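Side-chain contact in pacifastin-related serine protease inhibitor (Locusta migratoria, PDB 2VU8), which probably inhibits serine endopeptidases, this chain being one pacifastin-type inhibitor domain of a longer secreted protein: residues Thr16-Pro19 / Thr20-Gly24. Sequence-based numbering, arbitrary orientation.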
ATOM      1  N   THR B  16     -15.397   4.513   3.565  1.00  9.26           N
ATOM      2  CA  THR B  16     -16.610   4.340   2.786  1.00 10.22           C
ATOM      3  C   THR B  16     -17.454   3.193   3.354  1.00 10.46           C
ATOM      4  O   THR B  16     -16.930   2.137   3.659  1.00 10.37           O
ATOM      5  CB  THR B  16     -16.228   4.019   1.332  1.00 10.22           C
ATOM      6  OG1 THR B  16     -15.457   5.106   0.781  1.00 11.36           O
ATOM      7  CG2 THR B  16     -17.460   3.904   0.473  1.00  9.81           C
ATOM      8  N   CYS B  17     -18.760   3.409   3.477  1.00 10.84           N
ATOM      9  CA  CYS B  17     -19.678   2.346   3.854  1.00 11.52           C
ATOM     10  C   CYS B  17     -20.012   1.482   2.647  1.00 11.86           C
ATOM     11  O   CYS B  17     -20.704   1.903   1.729  1.00 11.68           O
ATOM     12  CB  CYS B  17     -20.957   2.903   4.478  1.00 11.82           C
ATOM     13  SG  CYS B  17     -21.877   1.612   5.330  1.00 12.39           S
ATOM     14  N   THR B  18     -19.504   0.257   2.672  1.00 11.97           N
ATOM     15  CA  THR B  18     -19.657  -0.681   1.574  1.00 11.84           C
ATOM     16  C   THR B  18     -21.053  -1.321   1.603  1.00 11.45           C
ATOM     17  O   THR B  18     -21.796  -1.166   2.588  1.00 11.65           O
ATOM     18  CB  THR B  18     -18.552  -1.763   1.649  1.00 11.64           C
ATOM     19  OG1 THR B  18     -18.913  -2.784   2.597  1.00 13.01           O
ATOM     20  CG2 THR B  18     -17.225  -1.204   2.163  1.00 11.21           C
ATOM     21  N   PRO B  19     -21.425  -2.017   0.533  1.00 11.42           N
ATOM     22  CA  PRO B  19     -22.734  -2.700   0.466  1.00 11.17           C
ATOM     23  C   PRO B  19     -23.034  -3.662   1.616  1.00 10.92           C
ATOM     24  O   PRO B  19     -24.197  -3.853   1.955  1.00 11.07           O
ATOM     25  CB  PRO B  19     -22.638  -3.488  -0.834  1.00 10.67           C
ATOM     26  CG  PRO B  19     -21.721  -2.727  -1.653  1.00 11.64           C
ATOM     27  CD  PRO B  19     -20.679  -2.177  -0.732  1.00 11.50           C
ATOM     28  N   THR B  20     -21.999  -4.254   2.206  1.00 10.76           N
ATOM     29  CA  THR B  20     -22.161  -5.201   3.323  1.00 10.84           C
ATOM     30  C   THR B  20     -22.249  -4.505   4.709  1.00 10.90           C
ATOM     31  O   THR B  20     -22.148  -5.148   5.766  1.00 10.13           O
ATOM     32  CB  THR B  20     -21.007  -6.226   3.298  1.00 10.85           C
ATOM     33  OG1 THR B  20     -19.767  -5.538   3.138  1.00 10.95           O
ATOM     34  CG2 THR B  20     -21.067  -7.111   2.070  1.00 10.73           C
ATOM     35  N   GLY B  21     -22.425  -3.188   4.706  1.00 10.85           N
ATOM     36  CA  GLY B  21     -22.711  -2.457   5.926  1.00 10.56           C
ATOM     37  C   GLY B  21     -21.548  -2.260   6.875  1.00 10.41           C
ATOM     38  O   GLY B  21     -21.752  -2.124   8.065  1.00  9.67           O
ATOM     39  N   ILE B  22     -20.327  -2.239   6.352  1.00 11.02           N
ATOM     40  CA  ILE B  22     -19.138  -1.996   7.170  1.00 11.27           C
ATOM     41  C   ILE B  22     -18.299  -0.902   6.536  1.00 10.81           C
ATOM     42  O   ILE B  22     -18.474  -0.604   5.367  1.00 10.30           O
ATOM     43  CB  ILE B  22     -18.292  -3.285   7.356  1.00 11.72           C
ATOM     44  CG1 ILE B  22     -17.608  -3.709   6.047  1.00 12.42           C
ATOM     45  CG2 ILE B  22     -19.144  -4.404   7.943  1.00 12.19           C
ATOM     46  CD1 ILE B  22     -18.435  -4.574   5.152  1.00 14.87           C
ATOM     47  N   TRP B  23     -17.388  -0.331   7.321  1.00 10.68           N
ATOM     48  CA  TRP B  23     -16.494   0.738   6.869  1.00 10.61           C
ATOM     49  C   TRP B  23     -15.194   0.204   6.257  1.00 10.04           C
ATOM     50  O   TRP B  23     -14.414  -0.471   6.931  1.00 10.55           O
ATOM     51  CB  TRP B  23     -16.098   1.631   8.046  1.00 10.40           C
ATOM     52  CG  TRP B  23     -17.187   2.479   8.608  1.00 11.21           C
ATOM     53  CD1 TRP B  23     -17.809   2.313   9.818  1.00 12.09           C
ATOM     54  CD2 TRP B  23     -17.771   3.647   8.021  1.00 11.32           C
ATOM     55  NE1 TRP B  23     -18.745   3.296  10.012  1.00 12.65           N
ATOM     56  CE2 TRP B  23     -18.739   4.133   8.926  1.00 13.01           C
ATOM     57  CE3 TRP B  23     -17.576   4.337   6.818  1.00 11.76           C
ATOM     58  CZ2 TRP B  23     -19.503   5.266   8.668  1.00 12.12           C
ATOM     59  CZ3 TRP B  23     -18.335   5.454   6.560  1.00  9.83           C
ATOM     60  CH2 TRP B  23     -19.284   5.915   7.483  1.00 11.69           C
ATOM     61  N   GLY B  24     -14.968   0.513   4.989  1.00  9.22           N
ATOM     62  CA  GLY B  24     -13.669   0.346   4.368  1.00  9.22           C
ATOM     63  C   GLY B  24     -12.876   1.641   4.438  1.00  8.72           C
ATOM     64  O   GLY B  24     -13.304   2.670   3.915  1.00  8.11           O
TER
HETATM   65  O   HOH W   1     -12.415   4.000   1.792  1.00 20.94           O
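Thr20 brings its OG1 to within 2.9 Å of Thr18 OG1 as the two side chains cross at an angle. A chi1 of 81° places Thr18 OG1 between its own backbone N and carbonyl carbon, on the side of Thr20, and each OG1 is hydrogen-bonded to the backbone of the chain of another protein in the assembly. Gly21 ends the type I turn that starts at Thr18: its N reaches Thr18 O at 3.0 Å from well above the carbonyl plane. Ile22 O accepts the N-H of Thr18 in a nearly straight bond, Thr18 N to Ile22 O 3.0 Å, while Thr18 CG2 lies alongside Ile22 O at 3.5 Å. Replacing Thr18 by an alanine removes OG1 and CG2, which would probably leave the neighbouring protein's backbone without a hydrogen-bond partner and open a gap beside Ile22 O. This loop closes the beta hairpin of strands 13-17 and 23-26, part of the three-stranded antiparallel sheet of the pacifastin inhibitor domain. Trp23 is the non-hydrogen-bonded partner of Cys17, and its indole turns back over that residue: Cys17 CB sits above one face, 4.2 Å from Trp23 CZ3. With chi1 at -165°, Cys17 SG swings away from its backbone N to its disulfide with Cys2, yet stands over the six-membered ring of Trp23 at a distance, SG 5.2 Å from the centroid, a long sulfur-aromatic contact. Lys8 adds a cation-pi contact to the indole. Gly24 pairs with Thr16 through two backbone hydrogen bonds, Thr16 N to Gly24 O at 2.8 Å and Gly24 N to Thr16 O, and a water donates to Gly24 O while weakly linking to Thr16 OG1.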